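Local coordinates for protein catechol 1,2-dioxygenase (Pseudomonas putida, PDB 2AZQ) that probably catalyses the iron(III)-dependent intradiol cleavage of catechol by dioxygen, giving cis,cis-muconate, at residues T127-V132 / A157-T162; M133-Q138 / G185-R190; D256-E261 / L284-R289. All coordinates share one frame; numbering follows the deposited sequence.

Contact 1 (T127-V132 / A157-T162)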
ATOM      1  N   THR A 127      -5.940  36.303   4.965  1.00 18.70           N
ATOM      2  CA  THR A 127      -6.568  35.998   3.694  1.00 19.99           C
ATOM      3  C   THR A 127      -8.046  35.672   3.744  1.00 21.70           C
ATOM      4  O   THR A 127      -8.776  36.012   2.816  1.00 23.96           O
ATOM      5  CB  THR A 127      -5.892  34.791   3.074  1.00 19.70           C
ATOM      6  OG1 THR A 127      -4.575  35.145   2.676  1.00 20.91           O
ATOM      7  CG2 THR A 127      -6.658  34.297   1.893  1.00 23.05           C
ATOM      8  N   ASP A 128      -8.466  34.992   4.814  1.00 23.01           N
ATOM      9  CA  ASP A 128      -9.845  34.505   5.013  1.00 23.95           C
ATOM     10  C   ASP A 128     -10.922  35.480   5.630  1.00 23.94           C
ATOM     11  O   ASP A 128     -10.583  36.600   6.051  1.00 22.57           O
ATOM     12  CB  ASP A 128      -9.756  33.226   5.890  1.00 25.45           C
ATOM     13  CG  ASP A 128      -9.070  32.022   5.191  1.00 26.41           C
ATOM     14  OD1 ASP A 128      -9.686  31.450   4.277  1.00 29.35           O
ATOM     15  OD2 ASP A 128      -7.936  31.619   5.563  1.00 25.57           O
ATOM     16  N   PRO A 129     -12.248  35.080   5.593  1.00 24.18           N
ATOM     17  CA  PRO A 129     -13.458  35.755   6.115  1.00 21.61           C
ATOM     18  C   PRO A 129     -13.832  34.823   7.307  1.00 18.94           C
ATOM     19  O   PRO A 129     -14.956  34.297   7.423  1.00 15.97           O
ATOM     20  CB  PRO A 129     -14.450  35.599   4.967  1.00 21.75           C
ATOM     21  CG  PRO A 129     -14.289  34.124   4.700  1.00 22.39           C
ATOM     22  CD  PRO A 129     -12.708  33.910   4.798  1.00 24.92           C
ATOM     23  N   GLY A 130     -12.841  34.581   8.153  1.00 16.27           N
ATOM     24  CA  GLY A 130     -13.068  33.716   9.272  1.00 13.39           C
ATOM     25  C   GLY A 130     -13.357  34.510  10.512  1.00 12.63           C
ATOM     26  O   GLY A 130     -13.527  35.728  10.484  1.00 12.83           O
ATOM     27  N   VAL A 131     -13.425  33.768  11.604  1.00 11.57           N
ATOM     28  CA  VAL A 131     -13.660  34.276  12.930  1.00  9.97           C
ATOM     29  C   VAL A 131     -12.268  34.253  13.547  1.00 11.00           C
ATOM     30  O   VAL A 131     -11.631  33.209  13.560  1.00 10.38           O
ATOM     31  CB  VAL A 131     -14.610  33.310  13.691  1.00  7.05           C
ATOM     32  CG1 VAL A 131     -14.689  33.659  15.184  1.00  6.35           C
ATOM     33  CG2 VAL A 131     -15.965  33.354  13.048  1.00  3.66           C
ATOM     34  N   VAL A 132     -11.778  35.406  14.001  1.00 11.69           N
ATOM     35  CA  VAL A 132     -10.474  35.466  14.655  1.00 10.17           C
ATOM     36  C   VAL A 132     -10.636  34.584  15.880  1.00 11.38           C
ATOM     37  O   VAL A 132     -11.707  34.563  16.502  1.00 13.21           O
ATOM     38  CB  VAL A 132     -10.123  36.903  15.142  1.00  8.58           C
ATOM     39  CG1 VAL A 132      -8.908  36.880  16.067  1.00  5.52           C
ATOM     40  CG2 VAL A 132      -9.846  37.794  13.956  1.00  5.68           C
ATOM     41  N   ALA A 157      -6.328  23.503  10.231  1.00  2.00           N
ATOM     42  CA  ALA A 157      -6.922  23.852   8.952  1.00  2.00           C
ATOM     43  C   ALA A 157      -7.456  25.276   8.949  1.00  2.00           C
ATOM     44  O   ALA A 157      -7.624  25.896   9.989  1.00  2.00           O
ATOM     45  CB  ALA A 157      -8.030  22.894   8.617  1.00  2.00           C
ATOM     46  N   ASN A 158      -7.701  25.787   7.750  1.00  3.72           N
ATOM     47  CA  ASN A 158      -8.234  27.117   7.577  1.00  5.53           C
ATOM     48  C   ASN A 158      -9.776  27.026   7.442  1.00  8.68           C
ATOM     49  O   ASN A 158     -10.357  25.952   7.670  1.00  9.86           O
ATOM     50  CB  ASN A 158      -7.573  27.770   6.362  1.00  4.14           C
ATOM     51  CG  ASN A 158      -7.959  27.123   5.044  1.00  3.97           C
ATOM     52  OD1 ASN A 158      -8.613  26.086   4.999  1.00  5.49           O
ATOM     53  ND2 ASN A 158      -7.541  27.745   3.958  1.00  2.85           N
ATOM     54  N   THR A 159     -10.450  28.122   7.087  1.00 10.12           N
ATOM     55  CA  THR A 159     -11.907  28.066   6.989  1.00  9.45           C
ATOM     56  C   THR A 159     -12.417  27.160   5.858  1.00  9.87           C
ATOM     57  O   THR A 159     -13.540  26.690   5.935  1.00 11.08           O
ATOM     58  CB  THR A 159     -12.537  29.467   6.865  1.00  7.86           C
ATOM     59  OG1 THR A 159     -12.185  30.036   5.605  1.00  9.78           O
ATOM     60  CG2 THR A 159     -12.044  30.371   7.957  1.00  4.97           C
ATOM     61  N   GLN A 160     -11.623  26.906   4.820  1.00  9.88           N
ATOM     62  CA  GLN A 160     -12.065  25.993   3.751  1.00 11.49           C
ATOM     63  C   GLN A 160     -11.808  24.579   4.287  1.00 11.15           C
ATOM     64  O   GLN A 160     -12.149  23.558   3.652  1.00  9.31           O
ATOM     65  CB  GLN A 160     -11.236  26.133   2.478  1.00 13.50           C
ATOM     66  CG  GLN A 160     -11.364  27.406   1.695  1.00 18.57           C
ATOM     67  CD  GLN A 160     -10.083  27.653   0.885  1.00 23.01           C
ATOM     68  OE1 GLN A 160      -9.639  26.773   0.108  1.00 24.23           O
ATOM     69  NE2 GLN A 160      -9.466  28.838   1.081  1.00 19.77           N
ATOM     70  N   GLY A 161     -11.171  24.524   5.448  1.00  8.76           N
ATOM     71  CA  GLY A 161     -10.887  23.234   6.033  1.00  7.55           C
ATOM     72  C   GLY A 161      -9.719  22.483   5.414  1.00  5.62           C
ATOM     73  O   GLY A 161      -9.804  21.270   5.255  1.00  3.11           O
ATOM     74  N   THR A 162      -8.644  23.179   5.055  1.00  2.41           N
ATOM     75  CA  THR A 162      -7.487  22.479   4.506  1.00  3.78           C
ATOM     76  C   THR A 162      -6.252  22.959   5.231  1.00  3.59           C
ATOM     77  O   THR A 162      -6.302  23.965   5.936  1.00  4.15           O
ATOM     78  CB  THR A 162      -7.263  22.707   2.977  1.00  3.48           C
ATOM     79  OG1 THR A 162      -6.784  24.032   2.745  1.00  3.16           O
ATOM     80  CG2 THR A 162      -8.543  22.484   2.207  1.00  2.00           C
TER
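Asp-128 and Thr-159 supply the one hydrogen bond that joins the loops 127-132 and 157-162. The hydroxyl OG1 of Thr-159 donates to OD1 of Asp-128 at 3.2 Å, a weak bond, the side chains running antiparallel alongside one another. With chi1 of Thr-159 at 68°, OG1 sits between the backbone N and the carbonyl carbon, while the methyl CG2 lies beside the N. A second polar group comes near the same oxygen, NE2 of Gln-160 lying 4.1 Å from OD1 of Asp-128.

Van der Waals contacts fill in around this bond. CG2 of Thr-159 rests 3.7 Å from CA of Gly-130. OD2 of Asp-128 lies 3.9 Å from CB of Asn-158, the carboxylate and amide planes standing nearly perpendicular.

Hydrogen bonds inside 157-162 shape the partner loop, a type I turn from Asn-158 to Gly-161. Backbone bonds from Asn-158 N to Thr-162 O and from Gly-161 N to Asn-158 O close it. OD1 of Asn-158 accepts from the backbone N of Thr-162 at 2.9 Å and more weakly from N of Gln-160. Beyond the turn, the carbonyl of Thr-159 bonds to the hydroxyl of Ser-195, and Asp-128 and Thr-159 both touch Ile-192.

An alanine in place of Asp-128 would probably leave the Thr-159 hydroxyl without this acceptor and open a gap beside CB of Asn-158. The chemistry thus implies a turn shaped largely by its own amide and backbone bonds, immediately ahead of the iron ligand Tyr-163, with the carboxylate as a light surface tether.

Contact 2 (M133-Q138 / G185-R190)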
ATOM      1  N   MET A 133      -9.593  33.837  16.206  1.00 11.29           N
ATOM      2  CA  MET A 133      -9.614  32.974  17.367  1.00 12.41           C
ATOM      3  C   MET A 133      -8.427  33.337  18.213  1.00 13.76           C
ATOM      4  O   MET A 133      -7.319  33.437  17.685  1.00 15.17           O
ATOM      5  CB  MET A 133      -9.463  31.520  16.966  1.00 13.46           C
ATOM      6  CG  MET A 133      -9.161  30.606  18.152  1.00 12.75           C
ATOM      7  SD  MET A 133      -8.597  28.978  17.636  1.00 12.60           S
ATOM      8  CE  MET A 133      -9.921  28.478  16.665  1.00  9.93           C
ATOM      9  N   PHE A 134      -8.645  33.565  19.507  1.00 13.12           N
ATOM     10  CA  PHE A 134      -7.537  33.872  20.395  1.00 12.26           C
ATOM     11  C   PHE A 134      -7.302  32.639  21.198  1.00 13.73           C
ATOM     12  O   PHE A 134      -8.187  32.184  21.932  1.00 14.83           O
ATOM     13  CB  PHE A 134      -7.826  35.061  21.302  1.00  9.88           C
ATOM     14  CG  PHE A 134      -7.761  36.360  20.589  1.00  7.71           C
ATOM     15  CD1 PHE A 134      -8.893  36.916  20.019  1.00  7.13           C
ATOM     16  CD2 PHE A 134      -6.528  36.968  20.370  1.00  7.55           C
ATOM     17  CE1 PHE A 134      -8.801  38.052  19.236  1.00  7.03           C
ATOM     18  CE2 PHE A 134      -6.417  38.095  19.594  1.00  5.54           C
ATOM     19  CZ  PHE A 134      -7.558  38.645  19.020  1.00  6.66           C
ATOM     20  N   LEU A 135      -6.093  32.112  21.052  1.00 14.37           N
ATOM     21  CA  LEU A 135      -5.670  30.880  21.693  1.00 14.76           C
ATOM     22  C   LEU A 135      -4.620  31.133  22.761  1.00 14.83           C
ATOM     23  O   LEU A 135      -3.580  31.721  22.469  1.00 15.69           O
ATOM     24  CB  LEU A 135      -5.114  29.987  20.589  1.00 16.46           C
ATOM     25  CG  LEU A 135      -4.936  28.490  20.758  1.00 17.55           C
ATOM     26  CD1 LEU A 135      -6.142  27.870  21.473  1.00 19.39           C
ATOM     27  CD2 LEU A 135      -4.797  27.909  19.357  1.00 17.86           C
ATOM     28  N   GLN A 136      -4.881  30.730  24.001  1.00 14.74           N
ATOM     29  CA  GLN A 136      -3.878  30.932  25.058  1.00 15.33           C
ATOM     30  C   GLN A 136      -3.949  29.934  26.194  1.00 13.69           C
ATOM     31  O   GLN A 136      -5.000  29.367  26.475  1.00 14.05           O
ATOM     32  CB  GLN A 136      -3.953  32.334  25.655  1.00 16.90           C
ATOM     33  CG  GLN A 136      -5.123  32.580  26.561  1.00 20.25           C
ATOM     34  CD  GLN A 136      -5.070  33.970  27.175  1.00 23.38           C
ATOM     35  OE1 GLN A 136      -4.728  34.944  26.487  1.00 24.59           O
ATOM     36  NE2 GLN A 136      -5.435  34.081  28.461  1.00 23.32           N
ATOM     37  N   GLY A 137      -2.812  29.728  26.842  1.00 11.75           N
ATOM     38  CA  GLY A 137      -2.739  28.790  27.944  1.00 10.77           C
ATOM     39  C   GLY A 137      -1.315  28.625  28.437  1.00 11.19           C
ATOM     40  O   GLY A 137      -0.410  29.296  27.960  1.00 12.91           O
ATOM     41  N   GLN A 138      -1.101  27.747  29.404  1.00 10.20           N
ATOM     42  CA  GLN A 138       0.244  27.527  29.908  1.00  8.74           C
ATOM     43  C   GLN A 138       0.617  26.074  29.708  1.00  8.93           C
ATOM     44  O   GLN A 138      -0.222  25.232  29.383  1.00  9.72           O
ATOM     45  CB  GLN A 138       0.336  27.833  31.398  1.00  6.91           C
ATOM     46  CG  GLN A 138       0.025  29.241  31.761  1.00  8.68           C
ATOM     47  CD  GLN A 138      -0.101  29.460  33.269  1.00 10.17           C
ATOM     48  OE1 GLN A 138      -0.992  28.887  33.952  1.00  7.80           O
ATOM     49  NE2 GLN A 138       0.787  30.303  33.803  1.00  8.93           N
ATOM     50  N   GLY A 185       5.369  30.734  31.632  1.00 20.96           N
ATOM     51  CA  GLY A 185       5.061  29.473  30.987  1.00 20.17           C
ATOM     52  C   GLY A 185       3.845  29.516  30.092  1.00 19.07           C
ATOM     53  O   GLY A 185       3.163  28.511  29.912  1.00 18.17           O
ATOM     54  N   ARG A 186       3.564  30.666  29.502  1.00 19.03           N
ATOM     55  CA  ARG A 186       2.395  30.740  28.650  1.00 20.51           C
ATOM     56  C   ARG A 186       2.672  30.999  27.179  1.00 18.24           C
ATOM     57  O   ARG A 186       3.759  31.445  26.794  1.00 18.08           O
ATOM     58  CB  ARG A 186       1.412  31.778  29.189  1.00 25.36           C
ATOM     59  CG  ARG A 186       2.034  33.124  29.414  1.00 31.57           C
ATOM     60  CD  ARG A 186       1.011  34.164  29.842  1.00 35.78           C
ATOM     61  NE  ARG A 186       1.653  35.477  29.886  1.00 39.16           N
ATOM     62  CZ  ARG A 186       1.102  36.592  29.413  1.00 41.70           C
ATOM     63  NH1 ARG A 186      -0.113  36.559  28.855  1.00 41.20           N
ATOM     64  NH2 ARG A 186       1.782  37.738  29.469  1.00 42.46           N
ATOM     65  N   TYR A 187       1.674  30.677  26.364  1.00 15.64           N
ATOM     66  CA  TYR A 187       1.746  30.855  24.925  1.00 14.03           C
ATOM     67  C   TYR A 187       0.472  31.600  24.590  1.00 14.03           C
ATOM     68  O   TYR A 187      -0.566  31.375  25.231  1.00 12.13           O
ATOM     69  CB  TYR A 187       1.789  29.487  24.214  1.00 11.92           C
ATOM     70  CG  TYR A 187       0.513  28.667  24.326  1.00  9.63           C
ATOM     71  CD1 TYR A 187      -0.529  28.820  23.402  1.00  9.43           C
ATOM     72  CD2 TYR A 187       0.334  27.756  25.362  1.00  7.19           C
ATOM     73  CE1 TYR A 187      -1.720  28.068  23.513  1.00  6.91           C
ATOM     74  CE2 TYR A 187      -0.840  27.007  25.479  1.00  5.31           C
ATOM     75  CZ  TYR A 187      -1.863  27.160  24.550  1.00  4.83           C
ATOM     76  OH  TYR A 187      -3.006  26.382  24.642  1.00  2.00           O
ATOM     77  N   ARG A 188       0.569  32.486  23.601  1.00 14.69           N
ATOM     78  CA  ARG A 188      -0.549  33.322  23.120  1.00 15.65           C
ATOM     79  C   ARG A 188      -0.620  33.186  21.591  1.00 13.45           C
ATOM     80  O   ARG A 188       0.389  33.342  20.914  1.00 13.41           O
ATOM     81  CB  ARG A 188      -0.279  34.791  23.482  1.00 19.69           C
ATOM     82  CG  ARG A 188      -1.028  35.390  24.682  1.00 26.85           C
ATOM     83  CD  ARG A 188      -2.454  35.802  24.282  1.00 33.12           C
ATOM     84  NE  ARG A 188      -2.480  36.505  22.993  1.00 36.58           N
ATOM     85  CZ  ARG A 188      -3.101  36.049  21.898  1.00 38.38           C
ATOM     86  NH1 ARG A 188      -3.757  34.886  21.934  1.00 37.72           N
ATOM     87  NH2 ARG A 188      -3.044  36.738  20.754  1.00 38.75           N
ATOM     88  N   ALA A 189      -1.789  32.902  21.030  1.00 10.90           N
ATOM     89  CA  ALA A 189      -1.868  32.775  19.571  1.00  9.17           C
ATOM     90  C   ALA A 189      -3.094  33.430  18.929  1.00  7.53           C
ATOM     91  O   ALA A 189      -4.221  33.042  19.198  1.00  8.13           O
ATOM     92  CB  ALA A 189      -1.800  31.308  19.181  1.00  7.26           C
ATOM     93  N   ARG A 190      -2.864  34.428  18.086  1.00  7.73           N
ATOM     94  CA  ARG A 190      -3.943  35.126  17.375  1.00  8.59           C
ATOM     95  C   ARG A 190      -4.104  34.365  16.053  1.00  6.87           C
ATOM     96  O   ARG A 190      -3.164  34.263  15.270  1.00  6.31           O
ATOM     97  CB  ARG A 190      -3.532  36.603  17.143  1.00 12.07           C
ATOM     98  CG  ARG A 190      -4.602  37.563  16.548  1.00 16.38           C
ATOM     99  CD  ARG A 190      -4.840  37.312  15.066  1.00 21.20           C
ATOM    100  NE  ARG A 190      -5.882  38.151  14.454  1.00 23.98           N
ATOM    101  CZ  ARG A 190      -5.862  39.482  14.378  1.00 21.42           C
ATOM    102  NH1 ARG A 190      -4.847  40.166  14.882  1.00 21.43           N
ATOM    103  NH2 ARG A 190      -6.839  40.120  13.745  1.00 18.86           N
TER
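Tyr-187 holds CG between its backbone N and carbonyl carbon (chi1 67°), which brings its ring across the strand pair onto Gly-137, whose N stands 3.5 Å above the ring plane, offset toward the rim. On the opposite side of the sheet, bends at chi2 and chi3 fold the chain of Arg-188 toward Phe-134. NH2 of Arg-188 meets the ring at its edge, 3.5 Å from CD2 of Phe-134, with ring and guanidinium planes 53° apart. CG of Arg-190 adds an aliphatic contact, 3.6 Å from CE2 of Phe-134, and CD of Arg-188 lies 3.3 Å from OE1 of Gln-136. On the Tyr-187 side, CB of Leu-135 packs 3.8 Å from CB of Ala-189.

Four backbone hydrogen bonds join the strands, two in each of the hydrogen-bonded pairs Leu-135/Ala-189 and Gly-137/Tyr-187. Tyr-187 OH is bonded to the carbonyl of Phe-286; Tyr-187 touches Val-152 and Leu-135 touches Leu-154, both on strand 151-155. The antiparallel pair (175° between strand directions), with glutamines and arginines around Phe-134 on one side and Leu-135, Ala-189 and the Tyr-187 ring on the other, belongs to the mixed sheet of the catalytic domain, consistent with the beta-sandwich known for intradiol dioxygenases.

Contact 3 (D256-E261 / L284-R289)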
ATOM      1  N   ASP A 256     -11.929  12.523  26.393  1.00 17.56           N
ATOM      2  CA  ASP A 256     -12.305  13.373  27.507  1.00 19.78           C
ATOM      3  C   ASP A 256     -11.098  14.164  27.980  1.00 19.57           C
ATOM      4  O   ASP A 256      -9.979  13.647  28.062  1.00 20.37           O
ATOM      5  CB  ASP A 256     -12.880  12.544  28.653  1.00 21.65           C
ATOM      6  CG  ASP A 256     -14.365  12.359  28.515  1.00 25.95           C
ATOM      7  OD1 ASP A 256     -15.079  13.384  28.604  1.00 26.64           O
ATOM      8  OD2 ASP A 256     -14.822  11.212  28.292  1.00 28.96           O
ATOM      9  N   GLY A 257     -11.326  15.436  28.270  1.00 17.93           N
ATOM     10  CA  GLY A 257     -10.239  16.266  28.733  1.00 16.84           C
ATOM     11  C   GLY A 257      -9.512  16.888  27.573  1.00 16.30           C
ATOM     12  O   GLY A 257      -8.527  17.599  27.767  1.00 17.05           O
ATOM     13  N   LEU A 258      -9.998  16.617  26.365  1.00 15.19           N
ATOM     14  CA  LEU A 258      -9.383  17.145  25.159  1.00 14.22           C
ATOM     15  C   LEU A 258     -10.312  18.083  24.405  1.00 13.62           C
ATOM     16  O   LEU A 258     -10.036  18.502  23.272  1.00 13.37           O
ATOM     17  CB  LEU A 258      -8.907  15.997  24.246  1.00 12.51           C
ATOM     18  CG  LEU A 258      -7.589  15.363  24.704  1.00 11.72           C
ATOM     19  CD1 LEU A 258      -7.037  14.384  23.640  1.00  9.65           C
ATOM     20  CD2 LEU A 258      -6.594  16.485  24.969  1.00  7.77           C
ATOM     21  N   ILE A 259     -11.415  18.425  25.049  1.00 12.67           N
ATOM     22  CA  ILE A 259     -12.377  19.320  24.428  1.00 13.37           C
ATOM     23  C   ILE A 259     -12.194  20.769  24.862  1.00 11.88           C
ATOM     24  O   ILE A 259     -12.191  21.079  26.038  1.00 11.12           O
ATOM     25  CB  ILE A 259     -13.820  18.844  24.704  1.00 12.17           C
ATOM     26  CG1 ILE A 259     -13.969  17.434  24.148  1.00 10.74           C
ATOM     27  CG2 ILE A 259     -14.836  19.771  24.049  1.00 13.69           C
ATOM     28  CD1 ILE A 259     -15.376  16.963  24.063  1.00 13.11           C
ATOM     29  N   GLY A 260     -12.003  21.642  23.886  1.00 11.96           N
ATOM     30  CA  GLY A 260     -11.821  23.042  24.177  1.00 14.14           C
ATOM     31  C   GLY A 260     -13.179  23.690  24.281  1.00 16.80           C
ATOM     32  O   GLY A 260     -14.103  23.366  23.537  1.00 16.99           O
ATOM     33  N   GLU A 261     -13.314  24.593  25.236  1.00 19.63           N
ATOM     34  CA  GLU A 261     -14.569  25.297  25.431  1.00 22.42           C
ATOM     35  C   GLU A 261     -14.346  26.668  24.801  1.00 21.35           C
ATOM     36  O   GLU A 261     -13.560  27.488  25.286  1.00 21.17           O
ATOM     37  CB  GLU A 261     -14.880  25.413  26.923  1.00 26.47           C
ATOM     38  CG  GLU A 261     -16.301  25.818  27.212  1.00 33.08           C
ATOM     39  CD  GLU A 261     -17.306  24.880  26.540  1.00 36.56           C
ATOM     40  OE1 GLU A 261     -17.226  23.643  26.800  1.00 36.42           O
ATOM     41  OE2 GLU A 261     -18.167  25.392  25.759  1.00 35.77           O
ATOM     42  N   LEU A 284     -10.301  30.961  23.413  1.00 11.23           N
ATOM     43  CA  LEU A 284     -10.148  29.610  23.891  1.00 11.55           C
ATOM     44  C   LEU A 284      -8.863  29.505  24.721  1.00 12.48           C
ATOM     45  O   LEU A 284      -7.778  29.970  24.323  1.00 11.64           O
ATOM     46  CB  LEU A 284     -10.144  28.672  22.670  1.00 11.03           C
ATOM     47  CG  LEU A 284      -9.818  27.179  22.810  1.00 12.72           C
ATOM     48  CD1 LEU A 284     -10.670  26.521  23.892  1.00 12.41           C
ATOM     49  CD2 LEU A 284     -10.044  26.518  21.467  1.00 10.81           C
ATOM     50  N   SER A 285      -8.991  28.934  25.910  1.00 12.56           N
ATOM     51  CA  SER A 285      -7.823  28.786  26.766  1.00 12.54           C
ATOM     52  C   SER A 285      -7.700  27.321  27.130  1.00 11.46           C
ATOM     53  O   SER A 285      -8.670  26.666  27.500  1.00  7.52           O
ATOM     54  CB  SER A 285      -7.953  29.632  28.026  1.00 13.00           C
ATOM     55  OG  SER A 285      -8.985  29.126  28.841  1.00 13.71           O
ATOM     56  N   PHE A 286      -6.487  26.810  27.006  1.00 12.65           N
ATOM     57  CA  PHE A 286      -6.252  25.416  27.287  1.00 14.10           C
ATOM     58  C   PHE A 286      -4.785  25.267  27.705  1.00 14.90           C
ATOM     59  O   PHE A 286      -3.893  25.831  27.057  1.00 13.88           O
ATOM     60  CB  PHE A 286      -6.554  24.605  26.021  1.00 12.82           C
ATOM     61  CG  PHE A 286      -6.672  23.148  26.248  1.00 12.42           C
ATOM     62  CD1 PHE A 286      -7.920  22.548  26.313  1.00 11.57           C
ATOM     63  CD2 PHE A 286      -5.528  22.360  26.416  1.00 13.15           C
ATOM     64  CE1 PHE A 286      -8.037  21.162  26.544  1.00 11.95           C
ATOM     65  CE2 PHE A 286      -5.632  20.970  26.651  1.00 13.58           C
ATOM     66  CZ  PHE A 286      -6.890  20.374  26.716  1.00 11.65           C
ATOM     67  N   ASP A 287      -4.567  24.525  28.797  1.00 15.62           N
ATOM     68  CA  ASP A 287      -3.235  24.264  29.344  1.00 16.46           C
ATOM     69  C   ASP A 287      -2.828  22.811  29.176  1.00 16.13           C
ATOM     70  O   ASP A 287      -3.646  21.883  29.244  1.00 16.49           O
ATOM     71  CB  ASP A 287      -3.174  24.554  30.841  1.00 17.53           C
ATOM     72  CG  ASP A 287      -3.614  25.945  31.186  1.00 18.73           C
ATOM     73  OD1 ASP A 287      -2.997  26.911  30.696  1.00 16.22           O
ATOM     74  OD2 ASP A 287      -4.582  26.060  31.967  1.00 19.65           O
ATOM     75  N   PHE A 288      -1.535  22.609  28.994  1.00 15.71           N
ATOM     76  CA  PHE A 288      -1.026  21.263  28.840  1.00 13.45           C
ATOM     77  C   PHE A 288      -0.165  21.022  30.040  1.00 12.01           C
ATOM     78  O   PHE A 288       0.569  21.911  30.468  1.00 10.81           O
ATOM     79  CB  PHE A 288      -0.224  21.157  27.556  1.00 12.35           C
ATOM     80  CG  PHE A 288      -0.965  21.648  26.363  1.00 10.15           C
ATOM     81  CD1 PHE A 288      -1.035  23.012  26.091  1.00  7.00           C
ATOM     82  CD2 PHE A 288      -1.632  20.743  25.523  1.00  8.91           C
ATOM     83  CE1 PHE A 288      -1.760  23.470  24.990  1.00  8.62           C
ATOM     84  CE2 PHE A 288      -2.365  21.196  24.416  1.00  8.05           C
ATOM     85  CZ  PHE A 288      -2.429  22.557  24.144  1.00  6.68           C
ATOM     86  N   ARG A 289      -0.307  19.832  30.606  1.00 12.42           N
ATOM     87  CA  ARG A 289       0.442  19.431  31.780  1.00 12.54           C
ATOM     88  C   ARG A 289       1.304  18.266  31.304  1.00 11.19           C
ATOM     89  O   ARG A 289       0.769  17.268  30.818  1.00 10.94           O
ATOM     90  CB  ARG A 289      -0.543  18.998  32.869  1.00 16.51           C
ATOM     91  CG  ARG A 289       0.122  18.644  34.174  1.00 23.30           C
ATOM     92  CD  ARG A 289      -0.845  18.402  35.278  1.00 26.59           C
ATOM     93  NE  ARG A 289      -0.073  18.352  36.509  1.00 37.10           N
ATOM     94  CZ  ARG A 289      -0.576  18.219  37.741  1.00 42.60           C
ATOM     95  NH1 ARG A 289      -1.894  18.117  37.941  1.00 43.86           N
ATOM     96  NH2 ARG A 289       0.252  18.210  38.790  1.00 44.08           N
TER
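Phe-286 meets Gly-257 edge-on, its CZ 3.4 Å from the carbonyl O of Gly-257, which lies in the plane of the ring. The O of Ile-259 lies more distantly near the same edge, 4.2 Å from CE1 of Phe-286, its C=O bond not directed at the ring; the Gly-257 oxygen thus meets the ring's hydrogen rim and not its pi cloud. An apolar touch completes this cluster, CD2 of Leu-258 approaching CZ of Phe-286 to 4.3 Å. Beside it, Leu-284 uses a single branch: CD1 packs 3.7 Å from CA of Gly-260 and 3.4 Å from the carbonyl O of Glu-261.

No hydrogen bond passes between 256-261 and 284-289. Both belong to antiparallel neighbours in the mixed sheet of the dioxygenase domain, strands 259-265 and 281-289, but here side chains fill the space between the backbones, and the nearest pair, CA of Glu-261 and CA of Leu-284, is 6.4 Å apart. Backbone bonds run outward instead, from Leu-258 and Gly-260 to Asn-239, and from Leu-284 and Phe-286 to strand 132-140.

The first shell is set by several features behind it. CG of Phe-286, anti to the backbone N (chi1 -166°), starts the ring toward 256-261, and CD2 on the ring's other edge lies 3.8 Å above the plane of the Phe-288 ring, offset toward its rim. Gly-257 has a positive phi of 88°, a backbone shape suited to glycine. Further out, Phe-286 touches Ile-238, Leu-284 touches Phe-240 and Leu-258 touches Thr-236, all on strand 234-240.

Followed from the N terminus, the chain opens contact 1 at 127-132 and, directly afterwards, contact 2 at 133-138. Contact 1 closes first, at 157-162, and contact 2 later, at 185-190, so the two loops cross, each holding one end of the other. Where they adjoin, CG1 of Val-132 packs on NE of Arg-190. Contact 3 follows in series, closing a shorter loop between 256-261 and 284-289. It joins contact 2 across the sheet, because strand 132-140 lies between strands 186-192 and 281-289, and the hydroxyl of Tyr-187 reaches the carbonyl of Phe-286. Contact 1 ties together loops at one end of these strands and does not touch contact 3.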